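Local coordinates for protein MmeI (Methylophilus methylotrophus, PDB 5HR4) that is a Type IIL restriction-modification enzyme that binds DNA and probably transfers a methyl group from S-adenosyl-L-methionine to the exocyclic amino group of adenine, at residues T203-S208 and A253-N258; I372-L377 and L428-M433; Q394-E399 and D439-Y444; Q403-Q408 and L450-H455. One frame throughout, in Å; residues are numbered along the deposited sequence.

Interaction 1 (T203-S208 and A253-N258); sequences TIFEKS and AFPYIN
The aromatic part of this contact is a T-shaped (edge-to-face) stack of F205 and F254, with ring centroids 4.8 Å apart and planes at 87°. F254 supplies the edge and F205 the face: F254 CD1 stands over the centre of the F205 ring, and F254 CE1 lies 3.4 Å from F205 CD2. Both side chains leave the backbone alike, CG anti to the carbonyl carbon, but the rings are turned differently, chi2 -11° in F205 and -93° in F254.

Aliphatic packing extends the pair. P255 approaches the F205 ring obliquely, its CD 3.4 Å from F205 CD1, while I257 CD1 sits near the ring plane at the edge, 4.4 Å from F205 CE1. The same I257 CD1 meets I204 CG2 at 3.9 Å, the two isoleucines crossing at about a right angle. P255 CG also rests 3.4 Å from the carbonyl oxygen I204 O. At the exposed margin, A253 CB touches E206 OE2 at 4.2 Å.

Polar links lead outward: F254 O is bonded to R243, and I257 pairs through its backbone with L236. A199 of helix 183-200 packs on F205.

The contact thus joins two interhelical loops of the MmeI helicase spacer domain by aromatic and aliphatic packing, near, but not part of, the calcium site, whose ion lies about 10 Å from the F205 side chain.

Interaction 2 (I372-L377 and L428-M433); sequences ITYREL and LTDHQM
D430 OD1 is the best-held polar atom: two firm partners grip it, the Y374 OH hydrogen bond and the R447 salt bridge, and R378 adds a third, a long and weak ion pair. Y374 OH donates a hydrogen bond to D430 OD1, 2.5 Å long, on the anti lone pair that faces away from OD2, and itself also bonds R378. The second oxygen, D430 OD2, is held by N434 one turn on. With CG anti to the backbone N (chi1 175°), the tyrosine reaches across to helix 416-440; its ring edge runs along that backbone, Y374 CE2 3.5 Å from D430 CA, and ring and carboxylate planes differ by 24°.

Beside this polar bridge, T429 CG2 meets R375 CB at 4.0 Å, while T429 OG1 turns back to A425 O in its own helix. M433, bent at chi2 and chi3, lays SD 4.2 Å from R375 CG. The guanidinium of R375 is engaged by E376 and E318.

The helix segments run nearly parallel, axes 9.9 Å apart and crossing at -21°, as neighbouring helices of the Rossmann-like methyltransferase fold. The buried carboxylate, flanked by two arginines, probably stays ionised, with the tyrosine as a neutral donor.

Interaction 3 (Q394-E399 and D439-Y444); sequences QVLDIE and DEFGNY
The end of helix 416-440 and the turn that follows it meet the loop leading into helix 398-401, at the surface of the methyltransferase domain. F441, the first residue to leave helical geometry, takes a CH-pi contact: L396 CD2 sits over one face, 3.9 Å from the ring centroid and 17° off the normal. E440 CB lies over the opposite face, and I398 CD1 comes to the edge, 4.2 Å from F441 CD2.

After G442, whose positive phi suits glycine, N443 turns back toward the loop. Its CG is in the crowded position between the backbone N and the carbonyl carbon (chi1 57°), which brings ND2 within 3.1 Å of L396 O. That hydrogen bond is weak, its N-H...O angle only 122°. The amide is also packed from two sides, V395 CG2 lying 3.7 Å from N443 CG and I398 CD1 3.2 Å from N443 OD1. An alanine here would remove the carboxamide, and would probably lose the polar tie to L396 O and loosen the packing of V395 and I398.

E440 is paired with R386 of helix 368-388. Across the two segments, then, cohesion is mainly van der Waals contact, with one weak, bent hydrogen bond from the N443 amide as its polar supplement.

Interaction 4 (Q403-Q408 and L450-H455); sequences QINVDQ and LKSTPH
V406 and S452 are at the centre of the first shell. V406 CG2, in the crowded position between the backbone N and the carbonyl carbon, packs 3.7 Å from P454 CD and 3.6 Å from S452 O. S452 reaches between two polar side chains: S452 OG is 3.5 Å from N405 ND2 and 3.1 Å from D407 OD2, but both angles are poor and neither is a hydrogen bond. A CA-H...O contact links D407 CA to T453 O at 3.6 Å, 143° at the hydrogen. H455 brings its ring edge to the same backbone, H455 CE1 3.5 Å from D407 O and near the ring plane, while T453 O lies over one ring face.

The next shell fixes the turn. N405 OD1 accepts V406 N at 2.9 Å, in the carbonyl plane and on a lone pair. Q408 OE1 accepts N405 N at 2.8 Å (152°), the donor standing above the carbonyl plane. An alanine here, in place of N405, would remove the bond to V406 N and would probably leave S452 less well packed and the turn less firmly set.

Further out, R355 forms a salt bridge with D407 OD1 and a hydrogen bond with Q408 OE1, W427 holds S452 O, and H455 stacks on F410. The loop entering strand 409-413 is set by its own N405 and Q408 bonds and by R355, the one entering 455-458 by outside partners such as W427; the two meet largely by van der Waals contact, and R355 probably keeps D407 charged.

Interaction 1 closes within the helicase spacer domain before the other three open in the methyltransferase domain, where their segments alternate along the chain. Interactions 2 and 3 share helix 416-440; interaction 4 lies where the chain enters the neighbouring strands 409-413 and 455-458, at one border of the nine-stranded sheet. Interactions 2 and 4 are closest, centres 11 Å apart, with Y374 packed against I404 and N405; the other pairs are 17 to 21 Å apart. Interaction 1 reaches all three: I204 packs on H431, T203 probably hydrogen-bonds Y444, and I257 O probably bonds L450 N. Spacer and methyltransferase domains thus meet where interaction 1 touches each of the others.

Interaction 1 (T203-S208 and A253-N258)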
loop_
_atom_site.group_PDB
_atom_site.type_symbol
_atom_site.label_atom_id
_atom_site.label_comp_id
_atom_site.label_asym_id
_atom_site.label_seq_id
_atom_site.Cartn_x
_atom_site.Cartn_y
_atom_site.Cartn_z
ATOM N N THR A 203 -37.154 -4.029 -3.608
ATOM C CA THR A 203 -38.532 -3.742 -3.273
ATOM C C THR A 203 -38.703 -2.392 -2.595
ATOM O O THR A 203 -39.757 -2.143 -2.001
ATOM C CB THR A 203 -39.065 -4.856 -2.388
ATOM O OG1 THR A 203 -38.140 -5.056 -1.309
ATOM C CG2 THR A 203 -39.166 -6.134 -3.212
ATOM N N ILE A 204 -37.697 -1.521 -2.667
ATOM C CA ILE A 204 -37.814 -0.213 -2.036
ATOM C C ILE A 204 -38.766 0.673 -2.829
ATOM O O ILE A 204 -39.738 1.208 -2.284
ATOM C CB ILE A 204 -36.436 0.445 -1.877
ATOM C CG1 ILE A 204 -35.560 -0.409 -0.968
ATOM C CG2 ILE A 204 -36.622 1.820 -1.277
ATOM C CD1 ILE A 204 -34.201 0.171 -0.721
ATOM N N PHE A 205 -38.476 0.869 -4.114
ATOM C CA PHE A 205 -39.480 1.292 -5.080
ATOM C C PHE A 205 -40.105 0.052 -5.710
ATOM O O PHE A 205 -39.490 -1.017 -5.754
ATOM C CB PHE A 205 -38.888 2.146 -6.211
ATOM C CG PHE A 205 -38.096 3.346 -5.766
ATOM C CD1 PHE A 205 -38.102 3.783 -4.458
ATOM C CD2 PHE A 205 -37.358 4.063 -6.699
ATOM C CE1 PHE A 205 -37.368 4.901 -4.078
ATOM C CE2 PHE A 205 -36.631 5.183 -6.327
ATOM C CZ PHE A 205 -36.638 5.602 -5.015
ATOM N N GLU A 206 -41.330 0.208 -6.219
ATOM C CA GLU A 206 -41.870 -0.765 -7.156
ATOM C C GLU A 206 -40.867 -0.990 -8.272
ATOM O O GLU A 206 -40.185 -0.061 -8.708
ATOM C CB GLU A 206 -43.182 -0.283 -7.775
ATOM C CG GLU A 206 -44.384 -0.189 -6.860
ATOM C CD GLU A 206 -45.606 0.332 -7.615
ATOM O OE1 GLU A 206 -45.805 -0.107 -8.775
ATOM O OE2 GLU A 206 -46.344 1.196 -7.078
ATOM N N LYS A 207 -40.794 -2.229 -8.747
ATOM C CA LYS A 207 -39.781 -2.629 -9.714
ATOM C C LYS A 207 -39.711 -1.646 -10.872
ATOM O O LYS A 207 -40.716 -1.375 -11.536
ATOM C CB LYS A 207 -40.080 -4.043 -10.227
ATOM C CG LYS A 207 -38.875 -4.730 -10.862
ATOM C CD LYS A 207 -38.859 -6.242 -10.579
ATOM C CE LYS A 207 -37.500 -6.862 -10.954
ATOM N NZ LYS A 207 -37.442 -8.351 -10.785
ATOM N N SER A 208 -38.524 -1.084 -11.073
ATOM C CA SER A 208 -38.210 -0.225 -12.213
ATOM C C SER A 208 -38.973 1.102 -12.203
ATOM O O SER A 208 -39.097 1.752 -13.244
ATOM C CB SER A 208 -38.455 -0.965 -13.532
ATOM O OG SER A 208 -37.487 -1.988 -13.716
ATOM N N ALA A 253 -46.085 7.475 -6.350
ATOM C CA ALA A 253 -45.749 6.077 -6.121
ATOM C C ALA A 253 -44.420 5.887 -5.403
ATOM O O ALA A 253 -44.120 4.764 -4.997
ATOM C CB ALA A 253 -45.736 5.318 -7.448
ATOM N N PHE A 254 -43.664 6.891 -5.231
ATOM C CA PHE A 254 -42.353 6.706 -4.615
ATOM C C PHE A 254 -42.449 6.841 -3.105
ATOM O O PHE A 254 -43.103 7.757 -2.606
ATOM C CB PHE A 254 -41.350 7.733 -5.137
ATOM C CG PHE A 254 -40.894 7.473 -6.528
ATOM C CD1 PHE A 254 -39.749 6.732 -6.764
ATOM C CD2 PHE A 254 -41.610 7.954 -7.600
ATOM C CE1 PHE A 254 -39.326 6.477 -8.057
ATOM C CE2 PHE A 254 -41.194 7.706 -8.892
ATOM C CZ PHE A 254 -40.052 6.961 -9.121
ATOM N N PRO A 255 -41.788 5.972 -2.358
ATOM C CA PRO A 255 -41.938 6.001 -0.898
ATOM C C PRO A 255 -41.214 7.191 -0.304
ATOM O O PRO A 255 -40.343 7.794 -0.930
ATOM C CB PRO A 255 -41.280 4.691 -0.456
ATOM C CG PRO A 255 -40.169 4.488 -1.511
ATOM C CD PRO A 255 -40.751 5.011 -2.802
ATOM N N TYR A 256 -41.559 7.488 0.940
ATOM C CA TYR A 256 -40.777 8.405 1.764
ATOM C C TYR A 256 -39.500 7.715 2.256
ATOM O O TYR A 256 -39.551 6.597 2.793
ATOM C CB TYR A 256 -41.654 8.889 2.927
ATOM C CG TYR A 256 -40.957 9.597 4.073
ATOM C CD1 TYR A 256 -40.332 10.833 3.893
ATOM C CD2 TYR A 256 -40.959 9.047 5.357
ATOM C CE1 TYR A 256 -39.701 11.484 4.962
ATOM C CE2 TYR A 256 -40.334 9.686 6.425
ATOM C CZ TYR A 256 -39.708 10.906 6.232
ATOM O OH TYR A 256 -39.081 11.532 7.311
ATOM N N ILE A 257 -38.344 8.365 2.057
ATOM C CA ILE A 257 -37.047 7.770 2.382
ATOM C C ILE A 257 -36.333 8.528 3.514
ATOM O O ILE A 257 -35.842 7.917 4.470
ATOM C CB ILE A 257 -36.154 7.678 1.124
ATOM C CG1 ILE A 257 -36.877 6.905 0.026
ATOM C CG2 ILE A 257 -34.848 6.987 1.443
ATOM C CD1 ILE A 257 -36.820 5.400 0.258
ATOM N N ASN A 258 -36.203 9.847 3.383
ATOM C CA ASN A 258 -35.712 10.775 4.428
ATOM C C ASN A 258 -34.257 10.465 4.741
ATOM O O ASN A 258 -33.454 10.234 3.824
ATOM C CB ASN A 258 -36.567 10.722 5.631
ATOM C CG ASN A 258 -36.226 11.807 6.647
ATOM O OD1 ASN A 258 -36.634 11.697 7.811
ATOM N ND2 ASN A 258 -35.491 12.874 6.216
#

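Interaction 2 (I372-L377 and L428-M433)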
loop_
_atom_site.group_PDB
_atom_site.type_symbol
_atom_site.label_atom_id
_atom_site.label_comp_id
_atom_site.label_asym_id
_atom_site.label_seq_id
_atom_site.Cartn_x
_atom_site.Cartn_y
_atom_site.Cartn_z
ATOM N N ILE A 372 -18.060 -4.484 4.527
ATOM C CA ILE A 372 -17.792 -5.896 4.801
ATOM C C ILE A 372 -18.032 -6.223 6.270
ATOM O O ILE A 372 -18.620 -7.264 6.591
ATOM C CB ILE A 372 -16.361 -6.284 4.386
ATOM C CG1 ILE A 372 -16.176 -6.054 2.901
ATOM C CG2 ILE A 372 -16.116 -7.771 4.674
ATOM C CD1 ILE A 372 -17.133 -6.916 2.114
ATOM N N THR A 373 -17.566 -5.364 7.188
ATOM C CA THR A 373 -17.730 -5.669 8.606
ATOM C C THR A 373 -19.202 -5.733 8.973
ATOM O O THR A 373 -19.662 -6.687 9.613
ATOM C CB THR A 373 -17.032 -4.637 9.489
ATOM O OG1 THR A 373 -15.613 -4.679 9.277
ATOM C CG2 THR A 373 -17.346 -4.929 10.953
ATOM N N TYR A 374 -19.965 -4.730 8.554
ATOM C CA TYR A 374 -21.385 -4.708 8.873
ATOM C C TYR A 374 -22.103 -5.901 8.261
ATOM O O TYR A 374 -23.073 -6.400 8.838
ATOM C CB TYR A 374 -21.997 -3.372 8.408
ATOM C CG TYR A 374 -23.491 -3.264 8.559
ATOM C CD1 TYR A 374 -24.084 -3.246 9.816
ATOM C CD2 TYR A 374 -24.315 -3.163 7.444
ATOM C CE1 TYR A 374 -25.462 -3.164 9.965
ATOM C CE2 TYR A 374 -25.689 -3.065 7.579
ATOM C CZ TYR A 374 -26.251 -3.073 8.845
ATOM O OH TYR A 374 -27.614 -2.981 8.991
ATOM N N ARG A 375 -21.641 -6.392 7.110
ATOM C CA ARG A 375 -22.324 -7.525 6.492
ATOM C C ARG A 375 -22.045 -8.812 7.263
ATOM O O ARG A 375 -22.953 -9.612 7.510
ATOM C CB ARG A 375 -21.911 -7.660 5.026
ATOM C CG ARG A 375 -22.036 -9.070 4.507
ATOM C CD ARG A 375 -22.114 -9.133 2.998
ATOM N NE ARG A 375 -20.811 -9.035 2.345
ATOM C CZ ARG A 375 -19.830 -9.919 2.496
ATOM N NH1 ARG A 375 -20.006 -10.953 3.305
ATOM N NH2 ARG A 375 -18.675 -9.770 1.849
ATOM N N GLU A 376 -20.793 -9.021 7.663
ATOM C CA GLU A 376 -20.469 -10.163 8.505
ATOM C C GLU A 376 -21.246 -10.124 9.816
ATOM O O GLU A 376 -21.744 -11.156 10.295
ATOM C CB GLU A 376 -18.965 -10.192 8.754
ATOM C CG GLU A 376 -18.203 -10.412 7.466
ATOM C CD GLU A 376 -18.678 -11.668 6.767
ATOM O OE1 GLU A 376 -18.657 -12.736 7.416
ATOM O OE2 GLU A 376 -19.107 -11.593 5.596
ATOM N N LEU A 377 -21.370 -8.946 10.409
ATOM C CA LEU A 377 -22.141 -8.852 11.635
ATOM C C LEU A 377 -23.595 -9.185 11.380
ATOM O O LEU A 377 -24.212 -9.935 12.146
ATOM C CB LEU A 377 -21.992 -7.465 12.241
ATOM C CG LEU A 377 -21.048 -7.507 13.429
ATOM C CD1 LEU A 377 -19.680 -7.973 12.990
ATOM C CD2 LEU A 377 -20.986 -6.133 14.027
ATOM N N LEU A 428 -27.263 0.636 1.603
ATOM C CA LEU A 428 -27.548 -0.419 0.633
ATOM C C LEU A 428 -27.206 -1.794 1.203
ATOM O O LEU A 428 -27.973 -2.754 1.041
ATOM C CB LEU A 428 -26.774 -0.179 -0.667
ATOM C CG LEU A 428 -26.816 1.207 -1.328
ATOM C CD1 LEU A 428 -26.023 1.217 -2.648
ATOM C CD2 LEU A 428 -28.252 1.712 -1.520
ATOM N N THR A 429 -26.069 -1.907 1.891
ATOM C CA THR A 429 -25.757 -3.175 2.534
ATOM C C THR A 429 -26.802 -3.514 3.587
ATOM O O THR A 429 -27.262 -4.661 3.671
ATOM C CB THR A 429 -24.355 -3.154 3.144
ATOM O OG1 THR A 429 -23.444 -2.500 2.246
ATOM C CG2 THR A 429 -23.884 -4.571 3.346
ATOM N N ASP A 430 -27.210 -2.524 4.381
ATOM C CA ASP A 430 -28.321 -2.720 5.306
ATOM C C ASP A 430 -29.512 -3.332 4.594
ATOM O O ASP A 430 -29.998 -4.401 4.980
ATOM C CB ASP A 430 -28.720 -1.389 5.946
ATOM C CG ASP A 430 -29.908 -1.529 6.888
ATOM O OD1 ASP A 430 -29.709 -2.071 7.999
ATOM O OD2 ASP A 430 -31.031 -1.088 6.534
ATOM N N HIS A 431 -29.982 -2.686 3.521
ATOM C CA HIS A 431 -31.147 -3.232 2.832
ATOM C C HIS A 431 -30.868 -4.602 2.236
ATOM O O HIS A 431 -31.738 -5.478 2.268
ATOM C CB HIS A 431 -31.615 -2.319 1.728
ATOM C CG HIS A 431 -32.928 -2.731 1.160
ATOM N ND1 HIS A 431 -34.070 -2.809 1.932
ATOM C CD2 HIS A 431 -33.294 -3.077 -0.096
ATOM C CE1 HIS A 431 -35.085 -3.183 1.175
ATOM N NE2 HIS A 431 -34.640 -3.359 -0.057
ATOM N N GLN A 432 -29.684 -4.795 1.643
ATOM C CA GLN A 432 -29.341 -6.113 1.123
ATOM C C GLN A 432 -29.469 -7.180 2.201
ATOM O O GLN A 432 -30.033 -8.250 1.957
ATOM C CB GLN A 432 -27.931 -6.108 0.539
ATOM C CG GLN A 432 -27.908 -5.822 -0.956
ATOM C CD GLN A 432 -26.514 -5.594 -1.463
ATOM O OE1 GLN A 432 -25.612 -5.286 -0.684
ATOM N NE2 GLN A 432 -26.317 -5.762 -2.775
ATOM N N MET A 433 -28.993 -6.886 3.415
ATOM C CA MET A 433 -29.102 -7.844 4.504
ATOM C C MET A 433 -30.537 -7.966 5.006
ATOM O O MET A 433 -30.999 -9.077 5.310
ATOM C CB MET A 433 -28.162 -7.460 5.642
ATOM C CG MET A 433 -26.705 -7.519 5.245
ATOM S SD MET A 433 -26.232 -9.079 4.442
ATOM C CE MET A 433 -26.666 -10.243 5.709
#

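Interaction 3 (Q394-E399 and D439-Y444)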
loop_
_atom_site.group_PDB
_atom_site.type_symbol
_atom_site.label_atom_id
_atom_site.label_comp_id
_atom_site.label_asym_id
_atom_site.label_seq_id
_atom_site.Cartn_x
_atom_site.Cartn_y
_atom_site.Cartn_z
ATOM N N GLN A 394 -43.633 -20.704 14.638
ATOM C CA GLN A 394 -44.135 -19.399 14.249
ATOM C C GLN A 394 -43.053 -18.601 13.520
ATOM O O GLN A 394 -41.850 -18.856 13.648
ATOM C CB GLN A 394 -44.594 -18.604 15.461
ATOM C CG GLN A 394 -45.409 -19.369 16.460
ATOM C CD GLN A 394 -45.712 -18.521 17.683
ATOM O OE1 GLN A 394 -45.033 -17.514 17.946
ATOM N NE2 GLN A 394 -46.744 -18.906 18.425
ATOM N N VAL A 395 -43.506 -17.608 12.759
ATOM C CA VAL A 395 -42.598 -16.757 12.015
ATOM C C VAL A 395 -41.815 -15.895 12.994
ATOM O O VAL A 395 -42.389 -15.272 13.899
ATOM C CB VAL A 395 -43.392 -15.911 11.009
ATOM C CG1 VAL A 395 -44.463 -15.067 11.734
ATOM C CG2 VAL A 395 -42.460 -15.049 10.167
ATOM N N LEU A 396 -40.498 -15.882 12.844
ATOM C CA LEU A 396 -39.671 -15.080 13.733
ATOM C C LEU A 396 -39.919 -13.593 13.490
ATOM O O LEU A 396 -39.957 -13.138 12.342
ATOM C CB LEU A 396 -38.195 -15.429 13.522
ATOM C CG LEU A 396 -37.132 -14.701 14.353
ATOM C CD1 LEU A 396 -37.579 -14.599 15.804
ATOM C CD2 LEU A 396 -35.814 -15.452 14.271
ATOM N N ASP A 397 -40.084 -12.832 14.572
ATOM C CA ASP A 397 -40.471 -11.423 14.485
ATOM C C ASP A 397 -39.215 -10.562 14.460
ATOM O O ASP A 397 -38.633 -10.236 15.503
ATOM C CB ASP A 397 -41.391 -11.031 15.635
ATOM C CG ASP A 397 -41.783 -9.556 15.591
ATOM O OD1 ASP A 397 -41.905 -8.982 14.475
ATOM O OD2 ASP A 397 -41.957 -8.973 16.685
ATOM N N ILE A 398 -38.838 -10.150 13.252
ATOM C CA ILE A 398 -37.549 -9.516 13.039
ATOM C C ILE A 398 -37.509 -8.123 13.655
ATOM O O ILE A 398 -36.566 -7.795 14.387
ATOM C CB ILE A 398 -37.232 -9.479 11.539
ATOM C CG1 ILE A 398 -37.119 -10.909 11.013
ATOM C CG2 ILE A 398 -35.979 -8.675 11.295
ATOM C CD1 ILE A 398 -37.005 -11.006 9.523
ATOM N N GLU A 399 -38.521 -7.277 13.365
ATOM C CA GLU A 399 -38.413 -5.856 13.709
ATOM C C GLU A 399 -38.096 -5.666 15.185
ATOM O O GLU A 399 -37.284 -4.804 15.546
ATOM C CB GLU A 399 -39.684 -5.079 13.334
ATOM N N ASP A 439 -35.690 -13.322 3.742
ATOM C CA ASP A 439 -35.783 -14.600 3.049
ATOM C C ASP A 439 -35.687 -15.766 4.024
ATOM O O ASP A 439 -36.475 -16.716 3.935
ATOM C CB ASP A 439 -34.689 -14.713 1.988
ATOM C CG ASP A 439 -34.826 -13.681 0.887
ATOM O OD1 ASP A 439 -35.856 -12.971 0.847
ATOM O OD2 ASP A 439 -33.898 -13.581 0.051
ATOM N N GLU A 440 -34.731 -15.714 4.962
ATOM C CA GLU A 440 -34.525 -16.844 5.865
ATOM C C GLU A 440 -35.785 -17.172 6.651
ATOM O O GLU A 440 -36.142 -18.350 6.804
ATOM C CB GLU A 440 -33.390 -16.561 6.841
ATOM C CG GLU A 440 -32.039 -16.435 6.199
ATOM C CD GLU A 440 -31.621 -17.690 5.476
ATOM O OE1 GLU A 440 -31.936 -18.802 5.972
ATOM O OE2 GLU A 440 -30.977 -17.552 4.409
ATOM N N PHE A 441 -36.460 -16.150 7.171
ATOM C CA PHE A 441 -37.560 -16.339 8.103
ATOM C C PHE A 441 -38.902 -15.986 7.495
ATOM O O PHE A 441 -39.869 -15.791 8.232
ATOM C CB PHE A 441 -37.334 -15.507 9.359
ATOM C CG PHE A 441 -36.017 -15.750 10.005
ATOM C CD1 PHE A 441 -35.517 -17.036 10.113
ATOM C CD2 PHE A 441 -35.269 -14.695 10.496
ATOM C CE1 PHE A 441 -34.298 -17.267 10.707
ATOM C CE2 PHE A 441 -34.044 -14.913 11.096
ATOM C CZ PHE A 441 -33.556 -16.203 11.199
ATOM N N GLY A 442 -38.972 -15.881 6.173
ATOM C CA GLY A 442 -40.194 -15.499 5.494
ATOM C C GLY A 442 -41.064 -14.440 6.156
ATOM O O GLY A 442 -42.222 -14.715 6.482
ATOM N N ASN A 443 -40.535 -13.243 6.397
ATOM C CA ASN A 443 -41.418 -12.098 6.600
ATOM C C ASN A 443 -40.665 -10.834 6.231
ATOM O O ASN A 443 -39.479 -10.693 6.545
ATOM C CB ASN A 443 -41.968 -11.990 8.031
ATOM C CG ASN A 443 -40.881 -11.928 9.073
ATOM O OD1 ASN A 443 -39.782 -12.460 8.868
ATOM N ND2 ASN A 443 -41.183 -11.292 10.210
ATOM N N TYR A 444 -41.372 -9.922 5.567
ATOM C CA TYR A 444 -40.729 -8.747 4.995
ATOM C C TYR A 444 -40.293 -7.797 6.091
ATOM O O TYR A 444 -41.070 -7.464 6.991
ATOM C CB TYR A 444 -41.669 -8.028 4.037
ATOM C CG TYR A 444 -41.002 -6.909 3.261
ATOM C CD1 TYR A 444 -40.341 -7.170 2.057
ATOM C CD2 TYR A 444 -41.038 -5.594 3.725
ATOM C CE1 TYR A 444 -39.740 -6.167 1.340
ATOM C CE2 TYR A 444 -40.437 -4.580 3.014
ATOM C CZ TYR A 444 -39.791 -4.867 1.815
ATOM O OH TYR A 444 -39.186 -3.847 1.093
#

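Interaction 4 (Q403-Q408 and L450-H455)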
loop_
_atom_site.group_PDB
_atom_site.type_symbol
_atom_site.label_atom_id
_atom_site.label_comp_id
_atom_site.label_asym_id
_atom_site.label_seq_id
_atom_site.Cartn_x
_atom_site.Cartn_y
_atom_site.Cartn_z
ATOM N N GLN A 403 -31.198 -5.845 15.961
ATOM C CA GLN A 403 -30.559 -4.758 16.699
ATOM C C GLN A 403 -29.468 -4.040 15.904
ATOM O O GLN A 403 -29.489 -2.803 15.784
ATOM C CB GLN A 403 -29.977 -5.286 18.007
ATOM C CG GLN A 403 -30.998 -5.405 19.113
ATOM C CD GLN A 403 -30.344 -5.357 20.472
ATOM O OE1 GLN A 403 -29.865 -4.307 20.906
ATOM N NE2 GLN A 403 -30.302 -6.496 21.151
ATOM N N ILE A 404 -28.530 -4.818 15.353
ATOM C CA ILE A 404 -27.354 -4.280 14.682
ATOM C C ILE A 404 -27.744 -3.293 13.580
ATOM O O ILE A 404 -28.756 -3.466 12.885
ATOM C CB ILE A 404 -26.522 -5.469 14.171
ATOM C CG1 ILE A 404 -26.022 -6.243 15.387
ATOM C CG2 ILE A 404 -25.329 -5.034 13.343
ATOM C CD1 ILE A 404 -25.538 -7.614 15.072
ATOM N N ASN A 405 -26.960 -2.221 13.442
ATOM C CA ASN A 405 -27.347 -1.140 12.541
ATOM C C ASN A 405 -26.140 -0.258 12.241
ATOM O O ASN A 405 -25.116 -0.295 12.930
ATOM C CB ASN A 405 -28.496 -0.306 13.128
ATOM C CG ASN A 405 -29.496 0.145 12.070
ATOM O OD1 ASN A 405 -29.159 0.302 10.885
ATOM N ND2 ASN A 405 -30.730 0.351 12.492
ATOM N N VAL A 406 -26.298 0.564 11.199
ATOM C CA VAL A 406 -25.217 1.401 10.690
ATOM C C VAL A 406 -24.726 2.420 11.709
ATOM O O VAL A 406 -23.584 2.867 11.620
ATOM C CB VAL A 406 -25.679 2.090 9.391
ATOM C CG1 VAL A 406 -26.012 1.038 8.356
ATOM C CG2 VAL A 406 -26.918 2.939 9.665
ATOM N N ASP A 407 -25.529 2.778 12.690
ATOM C CA ASP A 407 -24.984 3.735 13.672
ATOM C C ASP A 407 -23.830 3.174 14.457
ATOM O O ASP A 407 -23.369 3.809 15.391
ATOM C CB ASP A 407 -26.071 4.239 14.636
ATOM C CG ASP A 407 -26.867 3.112 15.299
ATOM O OD1 ASP A 407 -26.359 1.982 15.438
ATOM O OD2 ASP A 407 -28.020 3.380 15.715
ATOM N N GLN A 408 -23.308 1.997 14.153
ATOM C CA GLN A 408 -22.147 1.462 14.840
ATOM C C GLN A 408 -20.856 1.695 14.064
ATOM O O GLN A 408 -19.786 1.274 14.518
ATOM C CB GLN A 408 -22.346 -0.036 15.110
ATOM C CG GLN A 408 -23.682 -0.340 15.755
ATOM C CD GLN A 408 -24.009 -1.833 15.852
ATOM O OE1 GLN A 408 -25.128 -2.249 15.544
ATOM N NE2 GLN A 408 -23.037 -2.637 16.272
ATOM N N LEU A 450 -34.994 5.977 6.218
ATOM C CA LEU A 450 -33.660 5.881 6.789
ATOM C C LEU A 450 -33.631 6.612 8.126
ATOM O O LEU A 450 -33.499 7.834 8.177
ATOM C CB LEU A 450 -32.651 6.455 5.798
ATOM C CG LEU A 450 -32.639 5.695 4.463
ATOM C CD1 LEU A 450 -31.825 6.410 3.391
ATOM C CD2 LEU A 450 -32.121 4.258 4.672
ATOM N N LYS A 451 -33.755 5.869 9.222
ATOM C CA LYS A 451 -33.697 6.473 10.547
ATOM C C LYS A 451 -32.334 6.344 11.224
ATOM O O LYS A 451 -32.051 7.096 12.160
ATOM C CB LYS A 451 -34.778 5.870 11.450
ATOM N N SER A 452 -31.490 5.422 10.786
ATOM C CA SER A 452 -30.179 5.201 11.373
ATOM C C SER A 452 -29.133 5.751 10.418
ATOM O O SER A 452 -29.276 5.644 9.193
ATOM C CB SER A 452 -29.954 3.700 11.619
ATOM O OG SER A 452 -29.192 3.456 12.796
ATOM N N THR A 453 -28.097 6.386 10.960
ATOM C CA THR A 453 -27.117 6.912 10.041
ATOM C C THR A 453 -25.694 6.610 10.507
ATOM O O THR A 453 -25.385 6.715 11.711
ATOM C CB THR A 453 -27.290 8.431 9.814
ATOM O OG1 THR A 453 -26.774 9.161 10.933
ATOM C CG2 THR A 453 -28.771 8.795 9.605
ATOM N N PRO A 454 -24.826 6.205 9.580
ATOM C CA PRO A 454 -23.394 6.097 9.882
ATOM C C PRO A 454 -22.826 7.436 10.317
ATOM O O PRO A 454 -23.474 8.483 10.247
ATOM C CB PRO A 454 -22.764 5.655 8.564
ATOM C CG PRO A 454 -23.878 5.234 7.695
ATOM C CD PRO A 454 -25.159 5.814 8.202
ATOM N N HIS A 455 -21.573 7.390 10.745
ATOM C CA HIS A 455 -20.860 8.562 11.230
ATOM C C HIS A 455 -19.557 8.690 10.448
ATOM O O HIS A 455 -18.460 8.527 11.000
ATOM C CB HIS A 455 -20.629 8.460 12.733
ATOM C CG HIS A 455 -21.894 8.301 13.524
ATOM N ND1 HIS A 455 -22.277 7.100 14.087
ATOM C CD2 HIS A 455 -22.871 9.190 13.837
ATOM C CE1 HIS A 455 -23.430 7.257 14.717
ATOM N NE2 HIS A 455 -23.813 8.515 14.579
#